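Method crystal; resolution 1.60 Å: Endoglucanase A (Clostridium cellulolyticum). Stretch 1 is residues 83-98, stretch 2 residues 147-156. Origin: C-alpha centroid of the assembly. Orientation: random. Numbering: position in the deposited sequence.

Stretch 1 (83-98) SWHPHVSGSDYKISDV
Stretch 2 147-156: SVWAQIAARF

How do the two backbones lie against each other? Stretch 1 runs as a loop into a small hairpin: strand 88-89 pairs with strand 94-95 through Ser89 N to Lys94 O (3.1 Å) and Lys94 N to Ser89 O (2.9 Å), and a type I turn from Gly90 to Tyr93 joins them. Gly90 has phi/psi 78/170, and Tyr93 leaves the turn at 51/49. A helix begins at Asp97, capped by Ser96 (chi1 t) through a weak bond from Val98 N to Ser96 OG, 3.3 Å. Stretch 2 is helical from Ser147 to Arg155, with phi/psi near -65/-43. The chains advance in the same sense, Tyr93 CA lying 6.3 Å from Ser147 CA, but they diverge to 10.2 Å between Asp97 CA and Arg155 CA.

What holds the second hairpin strand to the helix? Gln151, with chi1 m, chi2 t and chi3 78°, reaches out so that its amide meets the backbone at two points. Gln151 NE2 donates to Tyr93 O at 2.9 Å and 165°, while Gln151 OE1 accepts from Ile95 N at 2.9 Å and 172°. Both bonds are short and nearly straight, so the amide matches the spacing of a carbonyl and an NH two residues apart. Gln151 NE2 also donates to Ser147 O, one helical turn back, at 3.0 Å, which helps fix the amide's orientation.

Which bumps fill which hollows beneath that amide? Ile95 (m, t) points toward the helix, and its CD1 tip reaches Val148 CG1 at 4.1 Å and Ile152 CG1 at 4.3 Å, entering the groove between side chains one turn apart. Trp84 (chi1 m, chi2 86°) presents one ring face to the same two residues: its CG lies 4.4 Å from Val148 CG1, and its CZ2 packs more tightly, 3.5 Å from Ile152 CD1. Val148 is t and Ile152 is m, t. Val88 adds a looser apolar touch, CG2 to Val148 CG2 at 4.4 Å.

How are the two ends of the contact closed? At the start of stretch 2, Ser147 (chi1 m) fits against the end of the turn: its CB is 3.5 Å from Asp92 O, and its OG lies 4.1 Å from CD2 of the Tyr93 ring (chi1 m, chi2 -85°). At the far end the backbones stand further apart, and the long Arg155 side chain covers most of the distance to the short Asp97 (chi1 m). Arg155 points its CA-to-CB bond toward stretch 1, and its chain, bent at chi2 and chi3 (t, p, p, chi4 101°), brings NH2 to 3.6 Å from Asp97 OD1 in a salt bridge, with the carboxylate oxygen at the guanidinium edge.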

# COMPACT_ATOMS: atom_id res chain seq x y z
N SER A 83 10.43 5.93 3.78
CA SER A 83 11.48 5.17 4.45
C SER A 83 12.15 6.18 5.39
O SER A 83 12.87 7.08 4.95
CB SER A 83 12.48 4.61 3.44
OG SER A 83 11.90 3.56 2.66
N TRP A 84 11.86 6.06 6.68
CA TRP A 84 12.39 6.98 7.67
C TRP A 84 13.81 6.71 8.19
O TRP A 84 14.46 7.64 8.68
CB TRP A 84 11.46 7.04 8.88
CG TRP A 84 10.04 7.28 8.55
CD1 TRP A 84 9.10 6.33 8.22
CD2 TRP A 84 9.36 8.54 8.52
NE1 TRP A 84 7.89 6.93 7.98
CE2 TRP A 84 8.02 8.29 8.16
CE3 TRP A 84 9.75 9.87 8.76
CZ2 TRP A 84 7.06 9.31 8.02
CZ3 TRP A 84 8.81 10.88 8.63
CH2 TRP A 84 7.48 10.60 8.27
N HIS A 85 14.29 5.48 8.07
CA HIS A 85 15.61 5.14 8.61
C HIS A 85 16.81 6.01 8.21
O HIS A 85 17.71 6.22 9.02
CB HIS A 85 15.91 3.63 8.50
CG HIS A 85 16.46 3.19 7.17
ND1 HIS A 85 15.67 2.64 6.18
CD2 HIS A 85 17.72 3.20 6.68
CE1 HIS A 85 16.43 2.32 5.14
NE2 HIS A 85 17.67 2.66 5.42
N PRO A 86 16.86 6.52 6.96
CA PRO A 86 18.04 7.35 6.68
C PRO A 86 17.89 8.79 7.18
O PRO A 86 18.77 9.62 6.98
CB PRO A 86 18.17 7.27 5.16
CG PRO A 86 16.79 7.07 4.70
CD PRO A 86 16.18 6.14 5.71
N HIS A 87 16.80 9.06 7.90
CA HIS A 87 16.51 10.40 8.42
C HIS A 87 16.31 10.41 9.93
O HIS A 87 15.75 11.36 10.49
CB HIS A 87 15.26 10.94 7.72
CG HIS A 87 15.35 10.88 6.23
ND1 HIS A 87 14.83 9.84 5.49
CD2 HIS A 87 15.96 11.71 5.34
CE1 HIS A 87 15.12 10.02 4.21
NE2 HIS A 87 15.81 11.15 4.10
N VAL A 88 16.82 9.38 10.58
CA VAL A 88 16.71 9.20 12.02
C VAL A 88 18.11 9.21 12.65
O VAL A 88 19.07 8.74 12.03
CB VAL A 88 15.97 7.86 12.27
CG1 VAL A 88 16.44 7.19 13.52
CG2 VAL A 88 14.47 8.10 12.31
N SER A 89 18.23 9.75 13.86
CA SER A 89 19.51 9.79 14.57
C SER A 89 19.36 9.59 16.08
O SER A 89 18.30 9.85 16.65
CB SER A 89 20.24 11.12 14.31
OG SER A 89 19.59 12.22 14.94
N GLY A 90 20.44 9.15 16.72
CA GLY A 90 20.42 8.96 18.16
C GLY A 90 19.73 7.69 18.62
O GLY A 90 19.07 6.99 17.84
N SER A 91 19.88 7.40 19.90
CA SER A 91 19.29 6.21 20.50
C SER A 91 17.77 6.34 20.56
O SER A 91 17.06 5.35 20.71
CB SER A 91 19.85 6.02 21.92
OG SER A 91 19.64 7.19 22.71
N ASP A 92 17.29 7.58 20.45
CA ASP A 92 15.87 7.86 20.48
C ASP A 92 15.23 7.94 19.09
O ASP A 92 14.05 8.28 18.96
CB ASP A 92 15.61 9.16 21.25
CG ASP A 92 16.29 10.37 20.63
OD1 ASP A 92 17.18 10.21 19.77
OD2 ASP A 92 15.94 11.51 21.00
N TYR A 93 16.01 7.67 18.05
CA TYR A 93 15.53 7.70 16.67
C TYR A 93 14.79 8.99 16.33
O TYR A 93 13.69 8.95 15.77
CB TYR A 93 14.62 6.49 16.39
CG TYR A 93 15.26 5.14 16.64
CD1 TYR A 93 16.05 4.53 15.67
CD2 TYR A 93 15.09 4.49 17.86
CE1 TYR A 93 16.64 3.29 15.90
CE2 TYR A 93 15.67 3.25 18.10
CZ TYR A 93 16.45 2.66 17.12
OH TYR A 93 17.02 1.43 17.37
N LYS A 94 15.39 10.13 16.66
CA LYS A 94 14.79 11.43 16.38
C LYS A 94 14.73 11.67 14.87
O LYS A 94 15.74 11.52 14.17
CB LYS A 94 15.59 12.54 17.06
CG LYS A 94 15.11 13.95 16.78
CD LYS A 94 13.66 14.18 17.23
CE LYS A 94 13.49 14.05 18.75
NZ LYS A 94 12.07 14.22 19.19
N ILE A 95 13.55 12.02 14.37
CA ILE A 95 13.36 12.27 12.95
C ILE A 95 13.75 13.71 12.60
O ILE A 95 13.35 14.66 13.27
CB ILE A 95 11.88 12.03 12.51
CG1 ILE A 95 11.51 10.55 12.70
CG2 ILE A 95 11.69 12.42 11.05
CD1 ILE A 95 10.04 10.26 12.49
N SER A 96 14.54 13.85 11.54
CA SER A 96 14.97 15.17 11.08
C SER A 96 13.77 16.05 10.77
O SER A 96 12.88 15.64 10.01
CB SER A 96 15.81 15.02 9.82
OG SER A 96 16.02 16.29 9.22
N ASP A 97 13.76 17.27 11.30
CA ASP A 97 12.66 18.20 11.05
C ASP A 97 12.58 18.63 9.58
O ASP A 97 11.50 18.94 9.08
CB ASP A 97 12.80 19.44 11.93
CG ASP A 97 12.47 19.16 13.38
OD1 ASP A 97 11.36 18.66 13.65
OD2 ASP A 97 13.32 19.44 14.26
N VAL A 98 13.72 18.64 8.90
CA VAL A 98 13.78 19.02 7.50
C VAL A 98 13.01 18.00 6.67
O VAL A 98 12.24 18.36 5.78
CB VAL A 98 15.26 19.14 7.00
CG1 VAL A 98 15.33 19.22 5.48
CG2 VAL A 98 15.90 20.37 7.59
N SER A 147 9.15 4.87 18.86
CA SER A 147 9.73 6.22 18.77
C SER A 147 9.27 6.96 17.52
O SER A 147 8.83 8.11 17.58
CB SER A 147 11.26 6.14 18.77
OG SER A 147 11.75 5.49 19.93
N VAL A 148 9.40 6.29 16.38
CA VAL A 148 9.00 6.87 15.10
C VAL A 148 7.51 7.19 15.06
O VAL A 148 7.11 8.30 14.68
CB VAL A 148 9.42 5.93 13.93
CG1 VAL A 148 8.76 6.36 12.64
CG2 VAL A 148 10.94 5.96 13.77
N TRP A 149 6.68 6.25 15.51
CA TRP A 149 5.25 6.51 15.49
C TRP A 149 4.77 7.55 16.48
O TRP A 149 3.81 8.27 16.21
CB TRP A 149 4.45 5.20 15.55
CG TRP A 149 4.36 4.59 14.19
CD1 TRP A 149 4.98 3.45 13.76
CD2 TRP A 149 3.69 5.14 13.05
NE1 TRP A 149 4.74 3.26 12.42
CE2 TRP A 149 3.95 4.28 11.96
CE3 TRP A 149 2.89 6.27 12.84
CZ2 TRP A 149 3.45 4.53 10.67
CZ3 TRP A 149 2.40 6.52 11.57
CH2 TRP A 149 2.68 5.65 10.50
N ALA A 150 5.47 7.68 17.61
CA ALA A 150 5.09 8.70 18.59
C ALA A 150 5.32 10.07 17.96
O ALA A 150 4.53 10.99 18.14
CB ALA A 150 5.92 8.55 19.87
N GLN A 151 6.40 10.20 17.20
CA GLN A 151 6.75 11.44 16.53
C GLN A 151 5.79 11.77 15.38
O GLN A 151 5.34 12.92 15.25
CB GLN A 151 8.18 11.38 16.01
CG GLN A 151 9.23 11.30 17.10
CD GLN A 151 10.61 11.11 16.54
OE1 GLN A 151 11.23 12.06 16.06
NE2 GLN A 151 11.09 9.88 16.56
N ILE A 152 5.49 10.78 14.54
CA ILE A 152 4.58 10.99 13.43
C ILE A 152 3.19 11.36 13.97
O ILE A 152 2.57 12.32 13.50
CB ILE A 152 4.48 9.75 12.52
CG1 ILE A 152 5.84 9.48 11.87
CG2 ILE A 152 3.44 9.98 11.41
CD1 ILE A 152 5.93 8.14 11.17
N ALA A 153 2.74 10.64 14.99
CA ALA A 153 1.45 10.92 15.60
C ALA A 153 1.37 12.34 16.16
O ALA A 153 0.37 13.03 16.00
CB ALA A 153 1.16 9.90 16.70
N ALA A 154 2.45 12.80 16.79
CA ALA A 154 2.47 14.14 17.37
C ALA A 154 2.42 15.22 16.29
O ALA A 154 1.71 16.21 16.43
CB ALA A 154 3.69 14.33 18.25
N ARG A 155 3.16 15.02 15.20
CA ARG A 155 3.19 16.00 14.13
C ARG A 155 1.85 16.14 13.41
O ARG A 155 1.43 17.26 13.12
CB ARG A 155 4.30 15.66 13.11
CG ARG A 155 4.32 16.57 11.87
CD ARG A 155 4.58 18.04 12.22
NE ARG A 155 5.98 18.28 12.57
CZ ARG A 155 6.88 18.81 11.74
NH1 ARG A 155 6.54 19.16 10.50
NH2 ARG A 155 8.14 18.97 12.15
N PHE A 156 1.18 15.02 13.16
CA PHE A 156 -0.10 15.04 12.46
C PHE A 156 -1.33 14.91 13.36
O PHE A 156 -2.41 14.56 12.88
CB PHE A 156 -0.11 13.95 11.39
CG PHE A 156 0.92 14.15 10.32
CD1 PHE A 156 0.64 14.91 9.19
CD2 PHE A 156 2.19 13.57 10.44
CE1 PHE A 156 1.59 15.10 8.19
CE2 PHE A 156 3.15 13.75 9.45
CZ PHE A 156 2.85 14.52 8.32